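Local coordinates for protein exodeoxyribonuclease III (Archaeoglobus fulgidus, PDB 2VOA) that acts as an AP endonuclease that cuts DNA at abasic sites, probably with the help of two magnesium or manganese ions, at residues I20-L23 / K27-I30; D89-A94 / L121-R126; V149-I154 / F184-R189. The protein carries 1 engineered substitution. All coordinates share one frame; numbering follows the deposited sequence.

Contact 1 (I20-L23 / K27-I30); sequences IPWL and KPDI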
loop_
_atom_site.group_PDB
_atom_site.type_symbol
_atom_site.label_atom_id
_atom_site.label_comp_id
_atom_site.label_asym_id
_atom_site.label_seq_id
_atom_site.Cartn_x
_atom_site.Cartn_y
_atom_site.Cartn_z
ATOM N N ILE A 20 0.380 -15.237 6.683
ATOM C CA ILE A 20 1.520 -16.159 6.725
ATOM C C ILE A 20 2.192 -16.202 8.125
ATOM O O ILE A 20 2.316 -17.285 8.707
ATOM C CB ILE A 20 2.501 -15.923 5.536
ATOM C CG1 ILE A 20 1.771 -16.106 4.183
ATOM C CG2 ILE A 20 3.762 -16.836 5.634
ATOM C CD1 ILE A 20 1.051 -17.476 4.006
ATOM N N PRO A 21 2.584 -15.038 8.689
ATOM C CA PRO A 21 3.097 -15.069 10.083
ATOM C C PRO A 21 2.072 -15.621 11.100
ATOM O O PRO A 21 2.450 -16.296 12.084
ATOM C CB PRO A 21 3.385 -13.592 10.374
ATOM C CG PRO A 21 3.668 -12.996 9.016
ATOM C CD PRO A 21 2.681 -13.680 8.109
ATOM N N TRP A 22 0.788 -15.346 10.870
ATOM C CA TRP A 22 -0.236 -15.827 11.789
ATOM C C TRP A 22 -0.272 -17.371 11.763
ATOM O O TRP A 22 -0.358 -18.002 12.814
ATOM C CB TRP A 22 -1.602 -15.198 11.475
ATOM C CG TRP A 22 -2.636 -15.498 12.524
ATOM C CD1 TRP A 22 -2.911 -14.759 13.648
ATOM C CD2 TRP A 22 -3.498 -16.629 12.564
ATOM N NE1 TRP A 22 -3.900 -15.374 14.390
ATOM C CE2 TRP A 22 -4.297 -16.510 13.734
ATOM C CE3 TRP A 22 -3.698 -17.726 11.712
ATOM C CZ2 TRP A 22 -5.279 -17.463 14.078
ATOM C CZ3 TRP A 22 -4.682 -18.675 12.052
ATOM C CH2 TRP A 22 -5.441 -18.539 13.237
ATOM N N LEU A 23 -0.178 -17.966 10.568
ATOM C CA LEU A 23 -0.127 -19.437 10.437
ATOM C C LEU A 23 1.131 -20.014 11.096
ATOM O O LEU A 23 1.083 -21.044 11.772
ATOM C CB LEU A 23 -0.213 -19.885 8.970
ATOM C CG LEU A 23 -1.600 -19.798 8.320
ATOM C CD1 LEU A 23 -1.497 -19.959 6.824
ATOM C CD2 LEU A 23 -2.550 -20.834 8.908
ATOM N N LYS A 27 -0.297 -22.119 13.984
ATOM C CA LYS A 27 -0.215 -23.488 13.452
ATOM C C LYS A 27 -1.554 -24.243 13.502
ATOM O O LYS A 27 -1.599 -25.385 14.001
ATOM C CB LYS A 27 0.872 -24.301 14.173
ATOM C CG LYS A 27 2.205 -23.587 14.303
ATOM C CD LYS A 27 3.181 -24.392 15.189
ATOM C CE LYS A 27 2.555 -24.701 16.563
ATOM N NZ LYS A 27 3.538 -24.998 17.655
ATOM N N PRO A 28 -2.627 -23.627 12.973
ATOM C CA PRO A 28 -3.908 -24.341 12.972
ATOM C C PRO A 28 -3.831 -25.531 12.030
ATOM O O PRO A 28 -3.062 -25.505 11.058
ATOM C CB PRO A 28 -4.896 -23.299 12.418
ATOM C CG PRO A 28 -4.023 -22.389 11.525
ATOM C CD PRO A 28 -2.734 -22.296 12.324
ATOM N N ASP A 29 -4.627 -26.563 12.294
ATOM C CA ASP A 29 -4.792 -27.640 11.322
ATOM C C ASP A 29 -5.502 -27.223 10.032
ATOM O O ASP A 29 -5.165 -27.690 8.932
ATOM C CB ASP A 29 -5.496 -28.813 12.014
ATOM C CG ASP A 29 -4.675 -29.332 13.185
ATOM O OD1 ASP A 29 -4.962 -28.926 14.335
ATOM O OD2 ASP A 29 -3.698 -30.100 12.957
ATOM N N ILE A 30 -6.481 -26.341 10.174
ATOM C CA ILE A 30 -7.315 -25.908 9.052
ATOM C C ILE A 30 -7.564 -24.403 9.248
ATOM O O ILE A 30 -7.932 -23.990 10.361
ATOM C CB ILE A 30 -8.684 -26.656 9.086
ATOM C CG1 ILE A 30 -8.481 -28.149 8.830
ATOM C CG2 ILE A 30 -9.624 -26.066 8.051
ATOM C CD1 ILE A 30 -9.630 -29.032 9.210
#
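K27 meets L23 through the backbone. Its N gives a hydrogen bond to L23 O at 2.8 Å, with an N-H...O angle of 141°. K27 is the first residue to leave helix 16-26, and its positive phi (48°) gives it a left-handed conformation. CB and CG stay beside the bonded carbonyl, with K27 CG 3.8 Å from L23 O. The long chain then heads out to the exposed surface.

P28 comes next and carries the side-chain contact. Its CG lies 3.4 Å from L23 CD2, tighter than ordinary van der Waals contact, and the leucine branch and the proline ring meet nearly at right angles. The same CG lies 3.8 Å from W22 CZ3, approaching the indole at a slant. W22 reaches it because its CG stands anti to the backbone N (chi1 -171°), which sends the benzo ring toward the loop. Its polar end is held elsewhere, by NE1 to D236 OD1. With an alanine here the CG and CD carbons would be gone, and L23 CD2 and W22 CZ3 would probably face a gap, while the backbone at the helix exit would be freer to turn.

The loop belongs to a beta-alpha-beta crossover. Strand 2-8 and strand 30-34 run parallel and adjacent in one sheet, and helix 16-26 joins them. P28 O also takes a hydrogen bond from Y53 OH.

D29 and I30 then lead into strand 30-34, with D29 OD1 hydrogen-bonded to K3 N of strand 2-8.

Contact 2 (D89-A94 / L121-R126); sequences DRLIRA and LQWLER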
loop_
_atom_site.group_PDB
_atom_site.type_symbol
_atom_site.label_atom_id
_atom_site.label_comp_id
_atom_site.label_asym_id
_atom_site.label_seq_id
_atom_site.Cartn_x
_atom_site.Cartn_y
_atom_site.Cartn_z
ATOM N N ASP A 89 -17.446 -18.803 -6.011
ATOM C CA ASP A 89 -16.590 -17.857 -5.265
ATOM C C ASP A 89 -17.062 -17.564 -3.837
ATOM O O ASP A 89 -16.495 -16.685 -3.168
ATOM C CB ASP A 89 -16.367 -16.544 -6.043
ATOM C CG ASP A 89 -17.667 -15.728 -6.260
ATOM O OD1 ASP A 89 -18.771 -16.185 -5.871
ATOM O OD2 ASP A 89 -17.584 -14.626 -6.864
ATOM N N ARG A 90 -18.086 -18.290 -3.381
ATOM C CA ARG A 90 -18.623 -18.116 -2.037
ATOM C C ARG A 90 -18.683 -19.396 -1.211
ATOM O O ARG A 90 -19.152 -19.380 -0.078
ATOM C CB ARG A 90 -20.048 -17.530 -2.100
ATOM C CG ARG A 90 -20.135 -16.089 -2.657
ATOM C CD ARG A 90 -21.550 -15.571 -2.486
ATOM N NE ARG A 90 -21.688 -14.170 -2.889
ATOM C CZ ARG A 90 -21.451 -13.115 -2.098
ATOM N NH1 ARG A 90 -21.041 -13.261 -0.845
ATOM N NH2 ARG A 90 -21.636 -11.894 -2.577
ATOM N N LEU A 91 -18.308 -20.534 -1.784
ATOM C CA LEU A 91 -18.410 -21.762 -1.001
ATOM C C LEU A 91 -17.365 -22.723 -1.515
ATOM O O LEU A 91 -17.333 -23.016 -2.709
ATOM C CB LEU A 91 -19.812 -22.384 -1.130
ATOM C CG LEU A 91 -20.194 -23.614 -0.287
ATOM C CD1 LEU A 91 -21.694 -23.784 -0.239
ATOM C CD2 LEU A 91 -19.557 -24.962 -0.777
ATOM N N ILE A 92 -16.531 -23.197 -0.598
ATOM C CA ILE A 92 -15.551 -24.234 -0.921
ATOM C C ILE A 92 -15.642 -25.295 0.159
ATOM O O ILE A 92 -15.761 -24.969 1.361
ATOM C CB ILE A 92 -14.104 -23.646 -1.090
ATOM C CG1 ILE A 92 -13.123 -24.703 -1.633
ATOM C CG2 ILE A 92 -13.594 -22.976 0.210
ATOM C CD1 ILE A 92 -11.725 -24.163 -1.902
ATOM N N ARG A 93 -15.620 -26.555 -0.270
ATOM C CA ARG A 93 -15.793 -27.677 0.639
ATOM C C ARG A 93 -14.750 -28.751 0.375
ATOM O O ARG A 93 -14.411 -28.993 -0.759
ATOM C CB ARG A 93 -17.175 -28.263 0.447
ATOM C CG ARG A 93 -17.466 -29.491 1.305
ATOM C CD ARG A 93 -18.929 -29.747 1.277
ATOM N NE ARG A 93 -19.386 -30.633 2.343
ATOM C CZ ARG A 93 -20.648 -31.030 2.446
ATOM N NH1 ARG A 93 -21.543 -30.590 1.564
ATOM N NH2 ARG A 93 -21.024 -31.841 3.423
ATOM N N ALA A 94 -14.259 -29.378 1.433
ATOM C CA ALA A 94 -13.236 -30.411 1.303
ATOM C C ALA A 94 -13.268 -31.317 2.510
ATOM O O ALA A 94 -13.683 -30.899 3.585
ATOM C CB ALA A 94 -11.847 -29.780 1.153
ATOM N N LEU A 121 -31.291 -13.816 1.385
ATOM C CA LEU A 121 -32.290 -14.696 2.029
ATOM C C LEU A 121 -32.422 -15.987 1.238
ATOM O O LEU A 121 -32.428 -17.072 1.804
ATOM C CB LEU A 121 -33.644 -13.996 2.203
ATOM C CG LEU A 121 -33.641 -12.727 3.088
ATOM C CD1 LEU A 121 -35.055 -12.071 3.126
ATOM C CD2 LEU A 121 -33.105 -13.051 4.496
ATOM N N GLN A 122 -32.509 -15.862 -0.080
ATOM C CA GLN A 122 -32.584 -17.040 -0.931
ATOM C C GLN A 122 -31.345 -17.935 -0.775
ATOM O O GLN A 122 -31.459 -19.162 -0.811
ATOM C CB GLN A 122 -32.807 -16.601 -2.383
ATOM C CG GLN A 122 -34.187 -15.999 -2.588
ATOM C CD GLN A 122 -34.301 -15.170 -3.862
ATOM O OE1 GLN A 122 -35.231 -14.371 -4.012
ATOM N NE2 GLN A 122 -33.361 -15.349 -4.778
ATOM N N TRP A 123 -30.162 -17.323 -0.602
ATOM C CA TRP A 123 -28.885 -18.051 -0.461
ATOM C C TRP A 123 -28.891 -18.864 0.827
ATOM O O TRP A 123 -28.538 -20.045 0.827
ATOM C CB TRP A 123 -27.715 -17.071 -0.415
ATOM C CG TRP A 123 -26.422 -17.598 -1.021
ATOM C CD1 TRP A 123 -26.061 -17.526 -2.338
ATOM C CD2 TRP A 123 -25.345 -18.277 -0.345
ATOM N NE1 TRP A 123 -24.822 -18.099 -2.526
ATOM C CE2 TRP A 123 -24.354 -18.565 -1.325
ATOM C CE3 TRP A 123 -25.113 -18.658 0.992
ATOM C CZ2 TRP A 123 -23.140 -19.225 -1.010
ATOM C CZ3 TRP A 123 -23.904 -19.302 1.307
ATOM C CH2 TRP A 123 -22.936 -19.581 0.310
ATOM N N LEU A 124 -29.357 -18.235 1.912
ATOM C CA LEU A 124 -29.482 -18.938 3.198
ATOM C C LEU A 124 -30.501 -20.087 3.131
ATOM O O LEU A 124 -30.279 -21.142 3.731
ATOM C CB LEU A 124 -29.822 -17.960 4.334
ATOM C CG LEU A 124 -28.658 -17.037 4.750
ATOM C CD1 LEU A 124 -29.230 -15.954 5.665
ATOM C CD2 LEU A 124 -27.486 -17.823 5.420
ATOM N N GLU A 125 -31.571 -19.925 2.357
ATOM C CA GLU A 125 -32.531 -21.014 2.177
ATOM C C GLU A 125 -31.892 -22.156 1.355
ATOM O O GLU A 125 -32.035 -23.345 1.669
ATOM C CB GLU A 125 -33.806 -20.504 1.492
ATOM C CG GLU A 125 -34.800 -21.597 1.068
ATOM C CD GLU A 125 -35.536 -22.261 2.234
ATOM O OE1 GLU A 125 -36.382 -23.161 1.964
ATOM O OE2 GLU A 125 -35.311 -21.874 3.414
ATOM N N ARG A 126 -31.189 -21.790 0.292
ATOM C CA ARG A 126 -30.487 -22.795 -0.516
ATOM C C ARG A 126 -29.443 -23.520 0.324
ATOM O O ARG A 126 -29.330 -24.746 0.238
ATOM C CB ARG A 126 -29.862 -22.151 -1.754
ATOM C CG ARG A 126 -30.897 -21.673 -2.774
ATOM C CD ARG A 126 -30.247 -21.526 -4.137
ATOM N NE ARG A 126 -29.331 -20.390 -4.220
ATOM C CZ ARG A 126 -28.255 -20.360 -5.009
ATOM N NH1 ARG A 126 -27.952 -21.412 -5.755
ATOM N NH2 ARG A 126 -27.481 -19.292 -5.051
#
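W123 lays the benzo end of its indole against R90, with W123 CZ2 3.7 Å from R90 CB. The neighbouring ring carbon W123 CH2 sits 3.8 Å from the backbone R90 O. Further along, W123 NE1 is 4.1 Å from R90 CD. The indole thus crosses the arginine chain obliquely, touching it at CB and, more loosely, at CD.

The first torsion of W123 (chi1 -148°) is about 30° from a pure anti position. With it, the indole leaves helix 115-134 and reaches the start of strand 91-96. L91 adds a looser touch, W123 CH2 to L91 CD1 at 4.4 Å. T104, L81 and P107 also pack on the indole, so it is buried between the helix and the sheet. In this way the contact joins an outer helix to one of the two sheets of the four-layered alpha/beta sandwich of the DNase I-like fold.

The polar ends have their partners elsewhere. W123 NE1 gives a hydrogen bond to D87 OD2. R90 runs extended from CG to NE, and its NH1 donates to Y105 O. Its guanidinium plane is turned 68° from the indole, so the charged group does not stack on the ring. R90 also packs on a phosphate of the bound DNA, and Y105 is a predicted active-site residue.

The arginine is thus divided in its chemistry. Its CB, and more loosely its CD, rest on the tryptophan through dispersion, and its charged end is bonded to a backbone carbonyl. W123 touches R90, which packs on the DNA, so it probably acts as a second-shell residue. This apolar contact is likely to limit how the arginine chain can move.

Contact 3 (V149-I154 / F184-R189); sequences VAPEPI and FVDVLR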
loop_
_atom_site.group_PDB
_atom_site.type_symbol
_atom_site.label_atom_id
_atom_site.label_comp_id
_atom_site.label_asym_id
_atom_site.label_seq_id
_atom_site.Cartn_x
_atom_site.Cartn_y
_atom_site.Cartn_z
ATOM N N VAL A 149 -24.186 -12.577 9.322
ATOM C CA VAL A 149 -25.360 -12.619 10.190
ATOM C C VAL A 149 -24.868 -12.655 11.620
ATOM O O VAL A 149 -24.057 -13.515 11.981
ATOM C CB VAL A 149 -26.250 -13.876 9.938
ATOM C CG1 VAL A 149 -27.423 -13.947 10.950
ATOM C CG2 VAL A 149 -26.796 -13.889 8.505
ATOM N N ALA A 150 -25.390 -11.731 12.408
ATOM C CA ALA A 150 -25.164 -11.696 13.847
ATOM C C ALA A 150 -26.474 -12.237 14.455
ATOM O O ALA A 150 -27.503 -11.521 14.488
ATOM C CB ALA A 150 -24.909 -10.264 14.287
ATOM N N PRO A 151 -26.471 -13.521 14.871
ATOM C CA PRO A 151 -27.766 -14.163 15.172
ATOM C C PRO A 151 -28.458 -13.712 16.465
ATOM O O PRO A 151 -29.696 -13.760 16.535
ATOM C CB PRO A 151 -27.405 -15.655 15.272
ATOM C CG PRO A 151 -25.984 -15.661 15.746
ATOM C CD PRO A 151 -25.336 -14.457 15.052
ATOM N N GLU A 152 -27.679 -13.294 17.473
ATOM C CA GLU A 152 -28.262 -12.874 18.760
ATOM C C GLU A 152 -27.893 -11.434 19.091
ATOM O O GLU A 152 -26.881 -10.950 18.580
ATOM C CB GLU A 152 -27.753 -13.791 19.892
ATOM C CG GLU A 152 -28.052 -15.286 19.676
ATOM C CD GLU A 152 -29.537 -15.608 19.610
ATOM O OE1 GLU A 152 -29.873 -16.676 19.042
ATOM O OE2 GLU A 152 -30.378 -14.829 20.132
ATOM N N PRO A 153 -28.651 -10.781 19.997
ATOM C CA PRO A 153 -28.311 -9.383 20.326
ATOM C C PRO A 153 -26.866 -9.194 20.841
ATOM O O PRO A 153 -26.248 -8.179 20.556
ATOM C CB PRO A 153 -29.357 -8.968 21.365
ATOM C CG PRO A 153 -30.479 -10.003 21.297
ATOM C CD PRO A 153 -29.825 -11.277 20.752
ATOM N N ILE A 154 -26.333 -10.170 21.569
ATOM C CA ILE A 154 -24.920 -10.100 22.023
ATOM C C ILE A 154 -23.881 -10.017 20.879
ATOM O O ILE A 154 -22.751 -9.572 21.087
ATOM C CB ILE A 154 -24.583 -11.270 22.990
ATOM C CG1 ILE A 154 -23.270 -11.016 23.757
ATOM C CG2 ILE A 154 -24.592 -12.600 22.230
ATOM C CD1 ILE A 154 -23.232 -9.763 24.536
ATOM N N PHE A 184 -26.150 -27.795 14.081
ATOM C CA PHE A 184 -24.862 -27.144 14.199
ATOM C C PHE A 184 -24.757 -26.442 15.537
ATOM O O PHE A 184 -25.739 -25.839 16.019
ATOM C CB PHE A 184 -24.644 -26.160 13.072
ATOM C CG PHE A 184 -24.369 -26.808 11.755
ATOM C CD1 PHE A 184 -25.359 -26.829 10.765
ATOM C CD2 PHE A 184 -23.125 -27.397 11.496
ATOM C CE1 PHE A 184 -25.102 -27.421 9.532
ATOM C CE2 PHE A 184 -22.856 -27.996 10.260
ATOM C CZ PHE A 184 -23.842 -27.997 9.280
ATOM N N VAL A 185 -23.583 -26.548 16.153
ATOM C CA VAL A 185 -23.321 -25.842 17.410
ATOM C C VAL A 185 -22.381 -24.641 17.164
ATOM O O VAL A 185 -21.294 -24.805 16.608
ATOM C CB VAL A 185 -22.690 -26.788 18.438
ATOM C CG1 VAL A 185 -22.455 -26.049 19.730
ATOM C CG2 VAL A 185 -23.640 -27.994 18.678
ATOM N N ASP A 186 -22.800 -23.456 17.607
ATOM C CA ASP A 186 -21.997 -22.225 17.429
ATOM C C ASP A 186 -21.007 -22.283 18.589
ATOM O O ASP A 186 -21.329 -21.875 19.715
ATOM C CB ASP A 186 -22.921 -21.014 17.590
ATOM C CG ASP A 186 -22.288 -19.673 17.214
ATOM O OD1 ASP A 186 -21.061 -19.532 17.034
ATOM O OD2 ASP A 186 -23.072 -18.704 17.090
ATOM N N VAL A 187 -19.832 -22.848 18.336
ATOM C CA VAL A 187 -18.942 -23.210 19.456
ATOM C C VAL A 187 -18.422 -21.997 20.237
ATOM O O VAL A 187 -18.103 -22.117 21.426
ATOM C CB VAL A 187 -17.794 -24.194 19.014
ATOM C CG1 VAL A 187 -18.389 -25.520 18.593
ATOM C CG2 VAL A 187 -16.904 -23.565 17.906
ATOM N N LEU A 188 -18.341 -20.835 19.582
ATOM C CA LEU A 188 -17.978 -19.589 20.300
ATOM C C LEU A 188 -18.871 -19.432 21.525
ATOM O O LEU A 188 -18.389 -19.056 22.600
ATOM C CB LEU A 188 -18.108 -18.360 19.386
ATOM C CG LEU A 188 -17.748 -17.039 20.097
ATOM C CD1 LEU A 188 -16.313 -17.071 20.649
ATOM C CD2 LEU A 188 -17.974 -15.879 19.111
ATOM N N ARG A 189 -20.161 -19.758 21.380
ATOM C CA ARG A 189 -21.115 -19.638 22.504
ATOM C C ARG A 189 -21.183 -20.844 23.451
ATOM O O ARG A 189 -21.701 -20.734 24.574
ATOM C CB ARG A 189 -22.507 -19.217 21.996
ATOM C CG ARG A 189 -22.471 -17.958 21.125
ATOM C CD ARG A 189 -21.802 -16.808 21.883
ATOM N NE ARG A 189 -21.850 -15.557 21.144
ATOM C CZ ARG A 189 -21.206 -14.468 21.510
ATOM N NH1 ARG A 189 -20.482 -14.474 22.636
ATOM N NH2 ARG A 189 -21.318 -13.370 20.776
HETATM O O HOH W 1 -20.370 -10.680 20.823
#
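The two backbones stay well apart, with P151 CA 10.2 Å from D186 CA and I154 CA 10.3 Å from R189 CA, so side chains bridge the space.

I154 places its CG2 methyl over one face of the R189 guanidinium, 3.7 Å from R189 NH2 and set toward the rim. L188 CD2 lies over the opposite face, so the flat group sits between two methyls. R189 gets there by a bend in its chain at chi2 (-56°). A water lies in plane at the guanidinium edge. It accepts from R189 NH2 at 2.9 Å and bonds to I154 O at 2.6 Å, tying the arginine to the loop backbone.

The stronger partners of R189 lie just outside. NH2 makes a salt bridge to D155, and NH1 donates to the carbonyls of H192 and E195. These bonds are likely to fix the plane on which the methyls rest. Elsewhere the touch is light, with P151 CG 4.4 Å from D186 OD2, an oxygen that forms a salt bridge with R216.

This is loop-to-sheet packing within the DNase I-like fold. Segment 149-154 follows N148, a predicted metal ligand, in the loop before helix 170-180, where P151 packs on Y176 and K177. Segment 184-189 contains strand 185-186, outermost of its sheet in this chain, which pairs with strand 218-222, and the start of helix 187-191.

Contacts 1 and 2 are buried, whereas contact 3 is only partly so. Contact 1 belongs to the sheet that includes strands 2-8 and 30-34. Contacts 2 and 3 both reach the other sheet, through strand 91-96 and strand 185-186, the latter outermost in this chain. They also touch each other, L124 CD1 to V149 CG2 at 4.3 Å, while contact 1 touches neither. The chemistry follows the place. At the helix exit, contact 1 is made of a backbone bond and apolar packing. Contact 2 packs an indole against an arginine beside the DNA. Contact 3 sets a methyl on an arginine that is also held by a water, an aspartate and backbone carbonyls.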